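Local structure of membrane-fusion protein (Streptococcus pneumoniae, 5XU0) at residues Asp66-Ala80 with Val109-Arg123. The protein probably serves as the membrane-fusion component of a MacAB-like efflux pump, assembling with copies of itself into a channel. The protein carries 2 engineered substitutions. Sequence-based numbering, arbitrary orientation.
Sequences DRHINELNQARNEAA and VASIDAQLGDARDAR
The carboxylate of D66 reaches R123 at the end of the contact away from the tip of an antiparallel helical hairpin, its OD1 lying in the guanidinium plane but 3.9 Å from NE, a long salt bridge. One turn on, I69 reaches across with its longer branch: CG1 lies 3.7 Å from CB of A119, a small residue suited to close helices, and CD1 rests on the aliphatic parts of R120 and R123. L72 points toward the partner helix, CB against CD2 of L116 at 3.5 Å and CD1 across CB of Q115. L116 in turn is a knob in the hole formed by I69, L72, N73 and R76, as in a coiled coil. R76 has CG anti to its backbone N (chi1 -177°) and an extended chain; CB packs on CG2 of I112, while NE gives D113 OD1 a bent 3.0 Å hydrogen bond (139°) on its syn side, tilted out of both the carboxylate and guanidinium planes, completing a salt bridge. Near the hairpin tip, A79 offers only a methyl, 3.7 Å from V109 CG1. D118, turned from this seam, pairs with R67 and H68 of a neighbouring subunit. Leucine, isoleucine, valine and alanine form the apolar seam, and R76–D113, with D66–R123 contributing less, probably helps fix the hairpin's register.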
loop_
_atom_site.group_PDB
_atom_site.type_symbol
_atom_site.label_atom_id
_atom_site.label_comp_id
_atom_site.label_asym_id
_atom_site.label_seq_id
_atom_site.Cartn_x
_atom_site.Cartn_y
_atom_site.Cartn_z
ATOM N N ASP B 66 19.331 7.608 -38.000
ATOM C CA ASP B 66 19.462 8.178 -39.339
ATOM C C ASP B 66 20.851 7.920 -39.905
ATOM O O ASP B 66 20.996 7.505 -41.063
ATOM C CB ASP B 66 19.169 9.677 -39.299
ATOM C CG ASP B 66 17.693 9.978 -39.136
ATOM O OD1 ASP B 66 16.862 9.117 -39.497
ATOM O OD2 ASP B 66 17.366 11.080 -38.645
ATOM N N ARG B 67 21.889 8.166 -39.100
ATOM C CA ARG B 67 23.252 7.855 -39.522
ATOM C C ARG B 67 23.375 6.406 -39.971
ATOM O O ARG B 67 24.034 6.112 -40.974
ATOM C CB ARG B 67 24.239 8.131 -38.387
ATOM C CG ARG B 67 24.479 9.594 -38.085
ATOM C CD ARG B 67 25.747 9.761 -37.264
ATOM N NE ARG B 67 25.757 8.879 -36.101
ATOM C CZ ARG B 67 25.694 9.302 -34.842
ATOM N NH1 ARG B 67 25.620 10.600 -34.580
ATOM N NH2 ARG B 67 25.707 8.427 -33.845
ATOM N N HIS B 68 22.740 5.485 -39.244
ATOM C CA HIS B 68 22.843 4.072 -39.593
ATOM C C HIS B 68 22.165 3.779 -40.925
ATOM O O HIS B 68 22.742 3.107 -41.788
ATOM C CB HIS B 68 22.252 3.211 -38.478
ATOM C CG HIS B 68 23.071 3.208 -37.226
ATOM N ND1 HIS B 68 22.749 2.445 -36.125
ATOM C CD2 HIS B 68 24.203 3.876 -36.903
ATOM C CE1 HIS B 68 23.648 2.643 -35.177
ATOM N NE2 HIS B 68 24.541 3.508 -35.624
ATOM N N ILE B 69 20.941 4.279 -41.115
ATOM C CA ILE B 69 20.256 4.063 -42.389
ATOM C C ILE B 69 21.078 4.637 -43.539
ATOM O O ILE B 69 21.170 4.036 -44.619
ATOM C CB ILE B 69 18.836 4.659 -42.345
ATOM C CG1 ILE B 69 17.927 3.801 -41.457
ATOM C CG2 ILE B 69 18.252 4.784 -43.749
ATOM C CD1 ILE B 69 16.445 4.043 -41.670
ATOM N N ASN B 70 21.717 5.787 -43.315
ATOM C CA ASN B 70 22.518 6.411 -44.366
ATOM C C ASN B 70 23.757 5.582 -44.688
ATOM O O ASN B 70 24.044 5.309 -45.858
ATOM C CB ASN B 70 22.911 7.828 -43.952
ATOM C CG ASN B 70 21.794 8.827 -44.172
ATOM O OD1 ASN B 70 21.008 8.699 -45.111
ATOM N ND2 ASN B 70 21.713 9.829 -43.299
ATOM N N GLU B 71 24.511 5.178 -43.662
ATOM C CA GLU B 71 25.720 4.393 -43.897
ATOM C C GLU B 71 25.393 3.060 -44.559
ATOM O O GLU B 71 26.133 2.589 -45.430
ATOM C CB GLU B 71 26.473 4.181 -42.581
ATOM C CG GLU B 71 26.999 5.468 -41.960
ATOM C CD GLU B 71 26.992 5.437 -40.442
ATOM O OE1 GLU B 71 26.683 4.375 -39.861
ATOM O OE2 GLU B 71 27.295 6.483 -39.828
ATOM N N LEU B 72 24.277 2.442 -44.172
ATOM C CA LEU B 72 23.855 1.225 -44.856
ATOM C C LEU B 72 23.438 1.512 -46.292
ATOM O O LEU B 72 23.589 0.647 -47.162
ATOM C CB LEU B 72 22.715 0.558 -44.090
ATOM C CG LEU B 72 23.010 0.070 -42.670
ATOM C CD1 LEU B 72 21.938 -0.901 -42.217
ATOM C CD2 LEU B 72 24.388 -0.565 -42.591
ATOM N N ASN B 73 22.919 2.712 -46.563
ATOM C CA ASN B 73 22.576 3.070 -47.937
ATOM C C ASN B 73 23.829 3.224 -48.793
ATOM O O ASN B 73 23.943 2.606 -49.858
ATOM C CB ASN B 73 21.739 4.349 -47.957
ATOM C CG ASN B 73 20.258 4.077 -47.782
ATOM O OD1 ASN B 73 19.811 2.931 -47.864
ATOM N ND2 ASN B 73 19.486 5.132 -47.550
ATOM N N GLN B 74 24.786 4.043 -48.343
ATOM C CA GLN B 74 26.062 4.159 -49.045
ATOM C C GLN B 74 26.769 2.820 -49.171
ATOM O O GLN B 74 27.542 2.628 -50.116
ATOM C CB GLN B 74 26.961 5.210 -48.359
ATOM C CG GLN B 74 27.488 4.929 -46.925
ATOM C CD GLN B 74 28.492 3.784 -46.783
ATOM O OE1 GLN B 74 29.202 3.437 -47.725
ATOM N NE2 GLN B 74 28.544 3.191 -45.589
ATOM N N ALA B 75 26.503 1.886 -48.260
ATOM C CA ALA B 75 27.144 0.582 -48.297
ATOM C C ALA B 75 26.357 -0.462 -49.084
ATOM O O ALA B 75 26.885 -1.553 -49.325
ATOM C CB ALA B 75 27.391 0.071 -46.871
ATOM N N ARG B 76 25.121 -0.164 -49.495
ATOM C CA ARG B 76 24.412 -1.083 -50.382
ATOM C C ARG B 76 24.804 -0.860 -51.836
ATOM O O ARG B 76 24.905 -1.819 -52.610
ATOM C CB ARG B 76 22.896 -0.938 -50.220
ATOM C CG ARG B 76 22.096 -1.927 -51.062
ATOM C CD ARG B 76 20.598 -1.715 -50.925
ATOM N NE ARG B 76 19.838 -2.582 -51.824
ATOM C CZ ARG B 76 19.574 -2.295 -53.095
ATOM N NH1 ARG B 76 20.008 -1.160 -53.628
ATOM N NH2 ARG B 76 18.875 -3.144 -53.838
ATOM N N ASN B 77 25.023 0.399 -52.222
ATOM C CA ASN B 77 25.436 0.693 -53.589
ATOM C C ASN B 77 26.845 0.181 -53.863
ATOM O O ASN B 77 27.120 -0.345 -54.948
ATOM C CB ASN B 77 25.350 2.195 -53.848
ATOM C CG ASN B 77 23.923 2.703 -53.855
ATOM O OD1 ASN B 77 22.974 1.925 -53.974
ATOM N ND2 ASN B 77 23.761 4.016 -53.730
ATOM N N GLU B 78 27.749 0.323 -52.889
ATOM C CA GLU B 78 29.104 -0.191 -53.053
ATOM C C GLU B 78 29.108 -1.700 -53.259
ATOM O O GLU B 78 30.023 -2.237 -53.894
ATOM C CB GLU B 78 29.959 0.187 -51.843
ATOM C CG GLU B 78 30.532 1.594 -51.904
ATOM C CD GLU B 78 31.061 2.070 -50.563
ATOM O OE1 GLU B 78 31.041 1.278 -49.597
ATOM O OE2 GLU B 78 31.496 3.238 -50.476
ATOM N N ALA B 79 28.100 -2.398 -52.734
ATOM C CA ALA B 79 27.974 -3.830 -52.964
ATOM C C ALA B 79 27.249 -4.152 -54.262
ATOM O O ALA B 79 27.444 -5.242 -54.811
ATOM C CB ALA B 79 27.251 -4.493 -51.789
ATOM N N ALA B 80 26.425 -3.233 -54.768
ATOM C CA ALA B 80 25.746 -3.404 -56.045
ATOM C C ALA B 80 26.648 -3.104 -57.239
ATOM O O ALA B 80 26.146 -2.792 -58.326
ATOM C CB ALA B 80 24.494 -2.526 -56.101
ATOM N N VAL B 109 24.184 -7.500 -51.040
ATOM C CA VAL B 109 23.063 -6.569 -50.966
ATOM C C VAL B 109 21.834 -7.162 -50.291
ATOM O O VAL B 109 20.953 -6.407 -49.864
ATOM C CB VAL B 109 22.718 -6.053 -52.379
ATOM C CG1 VAL B 109 23.992 -5.672 -53.122
ATOM C CG2 VAL B 109 21.934 -7.096 -53.155
ATOM N N ALA B 110 21.752 -8.489 -50.168
ATOM C CA ALA B 110 20.679 -9.092 -49.383
ATOM C C ALA B 110 20.916 -8.882 -47.893
ATOM O O ALA B 110 19.995 -8.517 -47.149
ATOM C CB ALA B 110 20.560 -10.581 -49.710
ATOM N N SER B 111 22.152 -9.115 -47.441
ATOM C CA SER B 111 22.519 -8.808 -46.062
ATOM C C SER B 111 22.223 -7.351 -45.731
ATOM O O SER B 111 21.673 -7.041 -44.662
ATOM C CB SER B 111 24.001 -9.123 -45.841
ATOM O OG SER B 111 24.424 -8.758 -44.539
ATOM N N ILE B 112 22.555 -6.444 -46.650
ATOM C CA ILE B 112 22.313 -5.026 -46.414
ATOM C C ILE B 112 20.820 -4.728 -46.421
ATOM O O ILE B 112 20.344 -3.882 -45.658
ATOM C CB ILE B 112 23.067 -4.173 -47.447
ATOM C CG1 ILE B 112 24.560 -4.503 -47.425
ATOM C CG2 ILE B 112 22.861 -2.697 -47.159
ATOM C CD1 ILE B 112 25.170 -4.490 -46.035
ATOM N N ASP B 113 20.056 -5.403 -47.284
ATOM C CA ASP B 113 18.607 -5.227 -47.274
ATOM C C ASP B 113 18.027 -5.609 -45.916
ATOM O O ASP B 113 17.210 -4.874 -45.342
ATOM C CB ASP B 113 17.965 -6.051 -48.392
ATOM C CG ASP B 113 17.746 -5.244 -49.662
ATOM O OD1 ASP B 113 18.375 -4.175 -49.809
ATOM O OD2 ASP B 113 16.938 -5.678 -50.513
ATOM N N ALA B 114 18.460 -6.752 -45.379
ATOM C CA ALA B 114 18.007 -7.174 -44.057
ATOM C C ALA B 114 18.365 -6.138 -42.997
ATOM O O ALA B 114 17.504 -5.701 -42.221
ATOM C CB ALA B 114 18.609 -8.536 -43.711
ATOM N N GLN B 115 19.638 -5.726 -42.957
ATOM C CA GLN B 115 20.049 -4.715 -41.985
ATOM C C GLN B 115 19.245 -3.427 -42.136
ATOM O O GLN B 115 18.994 -2.733 -41.145
ATOM C CB GLN B 115 21.545 -4.430 -42.125
ATOM C CG GLN B 115 22.443 -5.620 -41.844
ATOM C CD GLN B 115 23.913 -5.253 -41.873
ATOM O OE1 GLN B 115 24.635 -5.606 -42.807
ATOM N NE2 GLN B 115 24.365 -4.536 -40.850
ATOM N N LEU B 116 18.835 -3.097 -43.363
ATOM C CA LEU B 116 17.997 -1.923 -43.587
ATOM C C LEU B 116 16.634 -2.097 -42.935
ATOM O O LEU B 116 16.171 -1.223 -42.190
ATOM C CB LEU B 116 17.845 -1.669 -45.086
ATOM C CG LEU B 116 18.985 -0.922 -45.774
ATOM C CD1 LEU B 116 18.608 -0.576 -47.205
ATOM C CD2 LEU B 116 19.325 0.330 -44.991
ATOM N N GLY B 117 15.976 -3.225 -43.205
ATOM C CA GLY B 117 14.739 -3.539 -42.512
ATOM C C GLY B 117 14.871 -3.527 -41.003
ATOM O O GLY B 117 13.882 -3.278 -40.305
ATOM N N ASP B 118 16.071 -3.783 -40.478
ATOM C CA ASP B 118 16.288 -3.733 -39.039
ATOM C C ASP B 118 16.740 -2.365 -38.541
ATOM O O ASP B 118 16.814 -2.163 -37.326
ATOM C CB ASP B 118 17.306 -4.799 -38.624
ATOM C CG ASP B 118 16.694 -6.186 -38.548
ATOM O OD1 ASP B 118 15.528 -6.345 -38.970
ATOM O OD2 ASP B 118 17.372 -7.120 -38.066
ATOM N N ALA B 119 17.046 -1.426 -39.437
ATOM C CA ALA B 119 17.343 -0.058 -39.034
ATOM C C ALA B 119 16.141 0.865 -39.151
ATOM O O ALA B 119 16.072 1.862 -38.421
ATOM C CB ALA B 119 18.500 0.509 -39.866
ATOM N N ARG B 120 15.200 0.565 -40.051
ATOM C CA ARG B 120 13.935 1.294 -40.047
ATOM C C ARG B 120 13.139 0.993 -38.782
ATOM O O ARG B 120 12.488 1.882 -38.220
ATOM C CB ARG B 120 13.119 0.946 -41.291
ATOM C CG ARG B 120 13.878 1.077 -42.599
ATOM C CD ARG B 120 12.960 0.831 -43.783
ATOM N NE ARG B 120 13.609 0.022 -44.813
ATOM C CZ ARG B 120 13.085 -1.085 -45.328
ATOM N NH1 ARG B 120 11.901 -1.516 -44.912
ATOM N NH2 ARG B 120 13.744 -1.760 -46.258
ATOM N N ASP B 121 13.180 -0.258 -38.321
ATOM C CA ASP B 121 12.575 -0.589 -37.037
ATOM C C ASP B 121 13.236 0.191 -35.909
ATOM O O ASP B 121 12.555 0.753 -35.043
ATOM C CB ASP B 121 12.677 -2.095 -36.784
ATOM C CG ASP B 121 11.624 -2.884 -37.535
ATOM O OD1 ASP B 121 10.861 -2.272 -38.314
ATOM O OD2 ASP B 121 11.559 -4.116 -37.343
ATOM N N ALA B 122 14.572 0.242 -35.913
ATOM C CA ALA B 122 15.292 0.987 -34.885
ATOM C C ALA B 122 14.916 2.464 -34.901
ATOM O O ALA B 122 14.759 3.082 -33.840
ATOM C CB ALA B 122 16.798 0.812 -35.072
ATOM N N ARG B 123 14.761 3.047 -36.092
ATOM C CA ARG B 123 14.375 4.454 -36.162
ATOM C C ARG B 123 12.933 4.664 -35.710
ATOM O O ARG B 123 12.612 5.715 -35.142
ATOM C CB ARG B 123 14.590 5.003 -37.577
ATOM C CG ARG B 123 13.442 4.756 -38.545
ATOM C CD ARG B 123 13.314 5.867 -39.572
ATOM N NE ARG B 123 13.526 7.186 -38.985
ATOM C CZ ARG B 123 12.602 7.862 -38.308
ATOM N NH1 ARG B 123 11.395 7.339 -38.123
ATOM N NH2 ARG B 123 12.884 9.059 -37.813
#